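Local coordinates for protein AimR transcriptional regulator (Bacillus phage phi3T, PDB 5ZVV) that acts as a dimeric transcriptional activator of the aimX locus in the phage lysis-lysogeny switch and is turned into an inactive monomer by the arbitrium peptide, at residues L148-A153 and E187-R192; L155-L160 and S194-N199. All blocks are in the same frame, centred on the assembly; numbering follows the deposited sequence.

Contact 1 (L148-A153 and E187-R192)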
ATOM      1  N   LEU A 148      -0.789 -17.404 -15.179  1.00 29.45           N
ATOM      2  CA  LEU A 148      -0.833 -15.954 -15.348  1.00 30.37           C
ATOM      3  C   LEU A 148      -1.816 -15.338 -14.366  1.00 29.53           C
ATOM      4  O   LEU A 148      -1.564 -14.266 -13.803  1.00 27.12           O
ATOM      5  CB  LEU A 148      -1.213 -15.590 -16.785  1.00 28.12           C
ATOM      6  CG  LEU A 148      -0.121 -15.663 -17.854  1.00 32.74           C
ATOM      7  CD1 LEU A 148      -0.721 -15.444 -19.238  1.00 36.19           C
ATOM      8  CD2 LEU A 148       0.978 -14.649 -17.572  1.00 33.10           C
ATOM      9  N   PHE A 149      -2.934 -16.026 -14.128  1.00 27.42           N
ATOM     10  CA  PHE A 149      -3.866 -15.596 -13.097  1.00 25.11           C
ATOM     11  C   PHE A 149      -3.255 -15.769 -11.712  1.00 24.60           C
ATOM     12  O   PHE A 149      -3.184 -14.813 -10.927  1.00 26.57           O
ATOM     13  CB  PHE A 149      -5.171 -16.388 -13.228  1.00 27.29           C
ATOM     14  CG  PHE A 149      -6.270 -15.927 -12.310  1.00 23.58           C
ATOM     15  CD1 PHE A 149      -6.341 -16.382 -11.003  1.00 21.75           C
ATOM     16  CD2 PHE A 149      -7.249 -15.061 -12.764  1.00 31.97           C
ATOM     17  CE1 PHE A 149      -7.356 -15.966 -10.162  1.00 27.80           C
ATOM     18  CE2 PHE A 149      -8.270 -14.645 -11.929  1.00 32.83           C
ATOM     19  CZ  PHE A 149      -8.320 -15.098 -10.624  1.00 25.71           C
ATOM     20  N   PHE A 150      -2.763 -16.976 -11.411  1.00 26.28           N
ATOM     21  CA  PHE A 150      -2.422 -17.298 -10.029  1.00 22.26           C
ATOM     22  C   PHE A 150      -1.166 -16.572  -9.572  1.00 22.29           C
ATOM     23  O   PHE A 150      -1.059 -16.208  -8.395  1.00 26.43           O
ATOM     24  CB  PHE A 150      -2.256 -18.809  -9.852  1.00 20.82           C
ATOM     25  CG  PHE A 150      -2.174 -19.240  -8.415  1.00 24.47           C
ATOM     26  CD1 PHE A 150      -3.311 -19.266  -7.622  1.00 21.80           C
ATOM     27  CD2 PHE A 150      -0.963 -19.610  -7.855  1.00 25.01           C
ATOM     28  CE1 PHE A 150      -3.242 -19.656  -6.299  1.00 22.65           C
ATOM     29  CE2 PHE A 150      -0.885 -20.004  -6.534  1.00 22.13           C
ATOM     30  CZ  PHE A 150      -2.029 -20.025  -5.753  1.00 21.12           C
ATOM     31  N   SER A 151      -0.213 -16.342 -10.476  1.00 20.73           N
ATOM     32  CA  SER A 151       0.963 -15.562 -10.114  1.00 24.77           C
ATOM     33  C   SER A 151       0.596 -14.152  -9.676  1.00 28.80           C
ATOM     34  O   SER A 151       1.414 -13.479  -9.042  1.00 28.65           O
ATOM     35  CB  SER A 151       1.949 -15.508 -11.282  1.00 25.59           C
ATOM     36  OG  SER A 151       1.372 -14.879 -12.410  1.00 27.82           O
ATOM     37  N   ASN A 152      -0.615 -13.689  -9.995  1.00 23.58           N
ATOM     38  CA  ASN A 152      -1.102 -12.421  -9.473  1.00 25.86           C
ATOM     39  C   ASN A 152      -2.009 -12.597  -8.262  1.00 28.56           C
ATOM     40  O   ASN A 152      -1.859 -11.874  -7.271  1.00 22.93           O
ATOM     41  CB  ASN A 152      -1.837 -11.647 -10.570  1.00 24.32           C
ATOM     42  CG  ASN A 152      -0.886 -11.050 -11.587  1.00 30.97           C
ATOM     43  OD1 ASN A 152      -0.222 -10.052 -11.315  1.00 34.55           O
ATOM     44  ND2 ASN A 152      -0.807 -11.663 -12.762  1.00 36.39           N
ATOM     45  N   ALA A 153      -2.931 -13.563  -8.313  1.00 26.00           N
ATOM     46  CA  ALA A 153      -3.838 -13.789  -7.193  1.00 27.55           C
ATOM     47  C   ALA A 153      -3.087 -14.165  -5.921  1.00 26.92           C
ATOM     48  O   ALA A 153      -3.513 -13.802  -4.818  1.00 26.77           O
ATOM     49  CB  ALA A 153      -4.852 -14.877  -7.552  1.00 21.62           C
ATOM     50  N   GLU A 187     -13.161 -22.450 -11.004  1.00 19.97           N
ATOM     51  CA  GLU A 187     -14.048 -22.387  -9.845  1.00 21.97           C
ATOM     52  C   GLU A 187     -13.253 -22.299  -8.545  1.00 19.37           C
ATOM     53  O   GLU A 187     -13.642 -21.573  -7.618  1.00 20.74           O
ATOM     54  CB  GLU A 187     -14.978 -23.601  -9.830  1.00 18.81           C
ATOM     55  CG  GLU A 187     -15.898 -23.679 -11.036  1.00 25.22           C
ATOM     56  CD  GLU A 187     -16.753 -22.439 -11.186  1.00 25.62           C
ATOM     57  OE1 GLU A 187     -17.517 -22.123 -10.247  1.00 30.57           O
ATOM     58  OE2 GLU A 187     -16.653 -21.771 -12.235  1.00 29.09           O
ATOM     59  N   SER A 188     -12.139 -23.031  -8.460  1.00 18.30           N
ATOM     60  CA  SER A 188     -11.282 -22.943  -7.279  1.00 21.07           C
ATOM     61  C   SER A 188     -10.758 -21.522  -7.091  1.00 19.84           C
ATOM     62  O   SER A 188     -10.846 -20.946  -5.995  1.00 18.42           O
ATOM     63  CB  SER A 188     -10.126 -23.939  -7.404  1.00 18.39           C
ATOM     64  OG  SER A 188      -9.440 -24.098  -6.174  1.00 24.67           O
ATOM     65  N   PHE A 189     -10.222 -20.934  -8.164  1.00 22.60           N
ATOM     66  CA  PHE A 189      -9.732 -19.561  -8.094  1.00 20.64           C
ATOM     67  C   PHE A 189     -10.854 -18.598  -7.732  1.00 23.07           C
ATOM     68  O   PHE A 189     -10.643 -17.643  -6.972  1.00 21.05           O
ATOM     69  CB  PHE A 189      -9.090 -19.169  -9.424  1.00 19.16           C
ATOM     70  CG  PHE A 189      -7.784 -19.866  -9.697  1.00 21.27           C
ATOM     71  CD1 PHE A 189      -7.190 -20.664  -8.729  1.00 15.79           C
ATOM     72  CD2 PHE A 189      -7.143 -19.711 -10.917  1.00 23.90           C
ATOM     73  CE1 PHE A 189      -5.988 -21.303  -8.973  1.00 19.19           C
ATOM     74  CE2 PHE A 189      -5.933 -20.345 -11.166  1.00 26.81           C
ATOM     75  CZ  PHE A 189      -5.357 -21.143 -10.194  1.00 20.79           C
ATOM     76  N   LYS A 190     -12.056 -18.838  -8.265  1.00 23.03           N
ATOM     77  CA  LYS A 190     -13.203 -18.006  -7.918  1.00 23.84           C
ATOM     78  C   LYS A 190     -13.461 -18.033  -6.419  1.00 20.89           C
ATOM     79  O   LYS A 190     -13.664 -16.986  -5.795  1.00 19.26           O
ATOM     80  CB  LYS A 190     -14.446 -18.464  -8.683  1.00 25.13           C
ATOM     81  CG  LYS A 190     -14.552 -17.943 -10.113  1.00 28.60           C
ATOM     82  CD  LYS A 190     -15.839 -18.434 -10.765  1.00 29.11           C
ATOM     83  CE  LYS A 190     -15.946 -17.996 -12.217  1.00 35.41           C
ATOM     84  NZ  LYS A 190     -17.127 -18.617 -12.884  1.00 29.53           N
ATOM     85  N   SER A 191     -13.454 -19.223  -5.819  1.00 21.89           N
ATOM     86  CA  SER A 191     -13.665 -19.305  -4.376  1.00 24.08           C
ATOM     87  C   SER A 191     -12.569 -18.566  -3.614  1.00 20.68           C
ATOM     88  O   SER A 191     -12.856 -17.831  -2.656  1.00 21.64           O
ATOM     89  CB  SER A 191     -13.747 -20.768  -3.942  1.00 19.40           C
ATOM     90  OG  SER A 191     -12.533 -21.448  -4.212  1.00 24.37           O
ATOM     91  N   ARG A 192     -11.310 -18.734  -4.035  1.00 19.79           N
ATOM     92  CA  ARG A 192     -10.205 -18.009  -3.404  1.00 21.41           C
ATOM     93  C   ARG A 192     -10.455 -16.504  -3.402  1.00 19.66           C
ATOM     94  O   ARG A 192     -10.481 -15.858  -2.343  1.00 20.01           O
ATOM     95  CB  ARG A 192      -8.891 -18.319  -4.125  1.00 21.60           C
ATOM     96  CG  ARG A 192      -8.308 -19.707  -3.907  1.00 19.83           C
ATOM     97  CD  ARG A 192      -7.014 -19.824  -4.701  1.00 18.23           C
ATOM     98  NE  ARG A 192      -6.354 -21.119  -4.581  1.00 21.88           N
ATOM     99  CZ  ARG A 192      -5.423 -21.404  -3.675  1.00 19.47           C
ATOM    100  NH1 ARG A 192      -5.051 -20.489  -2.791  1.00 19.25           N
ATOM    101  NH2 ARG A 192      -4.869 -22.607  -3.652  1.00 18.50           N
TER

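Contact 2 (L155-L160 and S194-N199)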
ATOM      1  N   LEU A 155      -0.404 -12.998  -4.887  1.00 24.58           N
ATOM      2  CA  LEU A 155       0.145 -11.799  -4.267  1.00 22.88           C
ATOM      3  C   LEU A 155      -0.812 -11.229  -3.232  1.00 23.35           C
ATOM      4  O   LEU A 155      -0.380 -10.549  -2.296  1.00 26.84           O
ATOM      5  CB  LEU A 155       0.461 -10.750  -5.333  1.00 28.63           C
ATOM      6  CG  LEU A 155       1.545 -11.094  -6.351  1.00 29.51           C
ATOM      7  CD1 LEU A 155       1.790  -9.922  -7.290  1.00 34.75           C
ATOM      8  CD2 LEU A 155       2.841 -11.505  -5.657  1.00 30.19           C
HETATM    9  N   MSE A 156      -2.106 -11.501  -3.375  1.00 23.13           N
HETATM   10  CA  MSE A 156      -3.119 -10.978  -2.463  1.00 25.28           C
HETATM   11  C   MSE A 156      -2.984 -11.563  -1.065  1.00 26.41           C
HETATM   12  O   MSE A 156      -3.263 -10.882  -0.077  1.00 29.02           O
HETATM   13  CB  MSE A 156      -4.521 -11.256  -3.008  1.00 24.95           C
HETATM   14  CG  MSE A 156      -4.818 -10.571  -4.324  1.00 22.95           C
HETATM   15 SE   MSE A 156      -6.620 -10.950  -4.957  1.00 38.34          SE
HETATM   16  CE  MSE A 156      -7.635 -10.031  -3.562  1.00 22.05           C
ATOM     17  N   TYR A 157      -2.563 -12.829  -0.982  1.00 24.89           N
ATOM     18  CA  TYR A 157      -2.342 -13.439   0.324  1.00 24.41           C
ATOM     19  C   TYR A 157      -1.193 -12.760   1.056  1.00 25.19           C
ATOM     20  O   TYR A 157      -1.295 -12.477   2.256  1.00 28.72           O
ATOM     21  CB  TYR A 157      -2.077 -14.937   0.177  1.00 21.91           C
ATOM     22  CG  TYR A 157      -3.269 -15.724  -0.327  1.00 22.60           C
ATOM     23  CD1 TYR A 157      -4.364 -15.960   0.492  1.00 22.28           C
ATOM     24  CD2 TYR A 157      -3.293 -16.237  -1.617  1.00 20.66           C
ATOM     25  CE1 TYR A 157      -5.456 -16.677   0.035  1.00 23.59           C
ATOM     26  CE2 TYR A 157      -4.377 -16.954  -2.082  1.00 19.50           C
ATOM     27  CZ  TYR A 157      -5.456 -17.171  -1.251  1.00 20.77           C
ATOM     28  OH  TYR A 157      -6.537 -17.887  -1.708  1.00 22.49           O
ATOM     29  N   ALA A 158      -0.090 -12.491   0.354  1.00 24.39           N
ATOM     30  CA  ALA A 158       1.039 -11.809   0.977  1.00 28.58           C
ATOM     31  C   ALA A 158       0.662 -10.391   1.395  1.00 27.36           C
ATOM     32  O   ALA A 158       0.968  -9.961   2.516  1.00 32.45           O
ATOM     33  CB  ALA A 158       2.233 -11.794   0.022  1.00 27.63           C
ATOM     34  N   TYR A 159      -0.007  -9.651   0.501  1.00 26.16           N
ATOM     35  CA  TYR A 159      -0.479  -8.312   0.844  1.00 25.86           C
ATOM     36  C   TYR A 159      -1.413  -8.349   2.045  1.00 28.51           C
ATOM     37  O   TYR A 159      -1.367  -7.461   2.905  1.00 29.30           O
ATOM     38  CB  TYR A 159      -1.180  -7.675  -0.356  1.00 26.51           C
ATOM     39  CG  TYR A 159      -0.252  -7.229  -1.462  1.00 27.62           C
ATOM     40  CD1 TYR A 159       0.903  -6.514  -1.180  1.00 28.65           C
ATOM     41  CD2 TYR A 159      -0.534  -7.523  -2.790  1.00 23.87           C
ATOM     42  CE1 TYR A 159       1.752  -6.105  -2.191  1.00 26.93           C
ATOM     43  CE2 TYR A 159       0.310  -7.123  -3.805  1.00 25.74           C
ATOM     44  CZ  TYR A 159       1.453  -6.414  -3.500  1.00 26.18           C
ATOM     45  OH  TYR A 159       2.296  -6.010  -4.510  1.00 36.34           O
ATOM     46  N   LEU A 160      -2.278  -9.365   2.114  1.00 25.01           N
ATOM     47  CA  LEU A 160      -3.088  -9.565   3.310  1.00 31.15           C
ATOM     48  C   LEU A 160      -2.211  -9.843   4.522  1.00 31.44           C
ATOM     49  O   LEU A 160      -2.481  -9.346   5.622  1.00 37.27           O
ATOM     50  CB  LEU A 160      -4.072 -10.716   3.095  1.00 31.10           C
ATOM     51  CG  LEU A 160      -4.839 -11.190   4.331  1.00 25.83           C
ATOM     52  CD1 LEU A 160      -5.791 -10.111   4.819  1.00 22.75           C
ATOM     53  CD2 LEU A 160      -5.583 -12.485   4.039  1.00 23.97           C
ATOM     54  N   SER A 194     -13.112 -14.887  -3.918  1.00 23.70           N
ATOM     55  CA  SER A 194     -14.316 -14.558  -3.162  1.00 24.31           C
ATOM     56  C   SER A 194     -14.002 -14.390  -1.684  1.00 23.98           C
ATOM     57  O   SER A 194     -14.459 -13.435  -1.046  1.00 20.50           O
ATOM     58  CB  SER A 194     -15.381 -15.636  -3.363  1.00 21.46           C
ATOM     59  OG  SER A 194     -16.145 -15.391  -4.530  1.00 26.01           O
HETATM   60  N   MSE A 195     -13.220 -15.305  -1.119  1.00 26.10           N
HETATM   61  CA  MSE A 195     -12.889 -15.177   0.296  1.00 25.24           C
HETATM   62  C   MSE A 195     -12.020 -13.953   0.567  1.00 25.42           C
HETATM   63  O   MSE A 195     -12.259 -13.207   1.533  1.00 29.31           O
HETATM   64  CB  MSE A 195     -12.201 -16.443   0.807  1.00 25.32           C
HETATM   65  CG  MSE A 195     -13.193 -17.546   1.128  1.00 27.07           C
HETATM   66 SE   MSE A 195     -14.821 -16.801   1.932  1.00 48.78          SE
HETATM   67  CE  MSE A 195     -14.043 -16.070   3.574  1.00 27.03           C
ATOM     68  N   LEU A 196     -11.020 -13.740  -0.292  1.00 20.29           N
ATOM     69  CA  LEU A 196     -10.139 -12.589  -0.115  1.00 29.71           C
ATOM     70  C   LEU A 196     -10.929 -11.282  -0.134  1.00 30.07           C
ATOM     71  O   LEU A 196     -10.774 -10.432   0.754  1.00 27.74           O
ATOM     72  CB  LEU A 196      -9.051 -12.596  -1.190  1.00 26.55           C
ATOM     73  CG  LEU A 196      -7.985 -13.669  -0.943  1.00 28.77           C
ATOM     74  CD1 LEU A 196      -7.041 -13.814  -2.125  1.00 25.59           C
ATOM     75  CD2 LEU A 196      -7.206 -13.348   0.326  1.00 27.29           C
ATOM     76  N   GLU A 197     -11.800 -11.114  -1.132  1.00 28.72           N
ATOM     77  CA  GLU A 197     -12.608  -9.902  -1.203  1.00 20.61           C
ATOM     78  C   GLU A 197     -13.617  -9.827  -0.066  1.00 25.62           C
ATOM     79  O   GLU A 197     -13.983  -8.726   0.357  1.00 24.49           O
ATOM     80  CB  GLU A 197     -13.317  -9.825  -2.552  1.00 25.93           C
ATOM     81  CG  GLU A 197     -12.374  -9.568  -3.708  1.00 30.79           C
ATOM     82  CD  GLU A 197     -13.072  -9.608  -5.046  1.00 39.86           C
ATOM     83  OE1 GLU A 197     -14.105 -10.303  -5.157  1.00 39.02           O
ATOM     84  OE2 GLU A 197     -12.587  -8.942  -5.984  1.00 44.45           O
ATOM     85  N   ALA A 198     -14.077 -10.974   0.440  1.00 23.17           N
ATOM     86  CA  ALA A 198     -14.970 -10.959   1.594  1.00 22.66           C
ATOM     87  C   ALA A 198     -14.279 -10.356   2.810  1.00 26.11           C
ATOM     88  O   ALA A 198     -14.860  -9.518   3.514  1.00 26.50           O
ATOM     89  CB  ALA A 198     -15.463 -12.372   1.903  1.00 24.42           C
ATOM     90  N   ASN A 199     -13.036 -10.765   3.071  1.00 27.39           N
ATOM     91  CA  ASN A 199     -12.315 -10.192   4.204  1.00 32.49           C
ATOM     92  C   ASN A 199     -11.962  -8.728   3.955  1.00 33.63           C
ATOM     93  O   ASN A 199     -11.988  -7.912   4.888  1.00 32.45           O
ATOM     94  CB  ASN A 199     -11.065 -11.017   4.504  1.00 39.40           C
ATOM     95  CG  ASN A 199     -11.395 -12.375   5.095  1.00 47.37           C
ATOM     96  OD1 ASN A 199     -12.406 -12.540   5.782  1.00 38.36           O
ATOM     97  ND2 ASN A 199     -10.541 -13.356   4.828  1.00 55.92           N
TER

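Contact 1 (L148-A153 and E187-R192)
Phe189 meets both Phe149 and Phe150 on the same side of its ring plane, one toward its CD2 edge, the other toward CE1 and CZ. Against Phe149 the two rings run almost parallel, 5° apart, but they are slid so far past each other that they hardly overlap; CD1 of Phe149 comes to 3.4 Å from CD2 of Phe189, and CE1 of Phe149 reaches CB of Phe189 at 3.7 Å. Phe150 has its CD1 3.6 Å from CE1 of Phe189, while its CB rests 3.9 Å from CZ of the same ring. Phe150 then carries the contact on to Arg192: its CE1 sits over the centre of the guanidinium, 3.8 Å from CZ of Arg192. The planes stand 76° apart, so the phenyl rim, not its face, meets the flat cationic group. Arg192 gets there with CG anti to its own carbonyl carbon (chi1 -72°) and a chain that runs extended as far as NE. Salt bridges from NE to Glu84 and from NH2 to Asp87, both on helix 77-88, fix the guanidinium, whose NH1 also reaches Tyr157 OH; Ser188 OG bonds to the same Glu84 carboxylate, probably steadying it. Phe150 is itself stacked on Tyr117 and meets His120 edge-to-face, whereas Phe149 meets the ring of Phe177, in the loop before helix 184-203. No hydrogen bond links the two segments, and the touching residues are all buried. This is an aromatic cluster between two nearly parallel helices, 145-161 and 184-203, consistent with the TPR-like helical array of this family.

Contact 2 (L155-L160 and S194-N199)
Tyr157 OH probably takes a hydrogen bond from NH1 of Arg192, one turn before Leu196, and also lies 4.1 Å from CD1 of Leu196. That bond would fix the outer end of a ring whose face receives the same methyl: Leu196 CD1 makes a CH-pi contact 4.0 Å from the ring centroid of Tyr157, 18° off the normal. The second methyl, CD2, lies against CE1 of Tyr157 at 3.8 Å, so the leucine uses both branches on one ring. Met156, a selenomethionine, packs against CD1 and CB of Leu196. Its own CB is 3.7 Å from CD1 of Leu196; the chain then bends at chi3 (66°) and brings CE of Met156 to 3.8 Å from CB of Leu196. Leu160, a turn further along, adds a looser touch, its CD2 to CD2 of Leu196 at 4.1 Å. Leu196 is therefore the single residue of its segment that these three side chains meet, and the packing is wholly apolar apart from the tyrosine hydroxyl. Met156 and Leu160 also rest on helix 165-173, at Thr171 and Met168. On helix 145-161, Leu155 packs on Asn131 of the second subunit. From segment 194-199, Met195 packs on helices 207-220 and 224-237.

Contacts 1 and 2 are successive layers between the same two helices, 145-161 and 184-203, with centres 11 Å apart. The local axes stay at a small angle, opening from 18° in contact 1 to 27° in contact 2, while their closest approach goes from 11.7 Å to 11.1 Å. The aromatic layer gives way to one centred on a single leucine, and the joint between them is polar: Arg192 NH1 of contact 1 and Tyr157 OH of contact 2 lie 3.2 Å apart, a probable hydrogen bond. Contact 1 is the more buried; contact 2 lies closer to the centre of the chain, and its segment 155-160 touches the second subunit through Leu155.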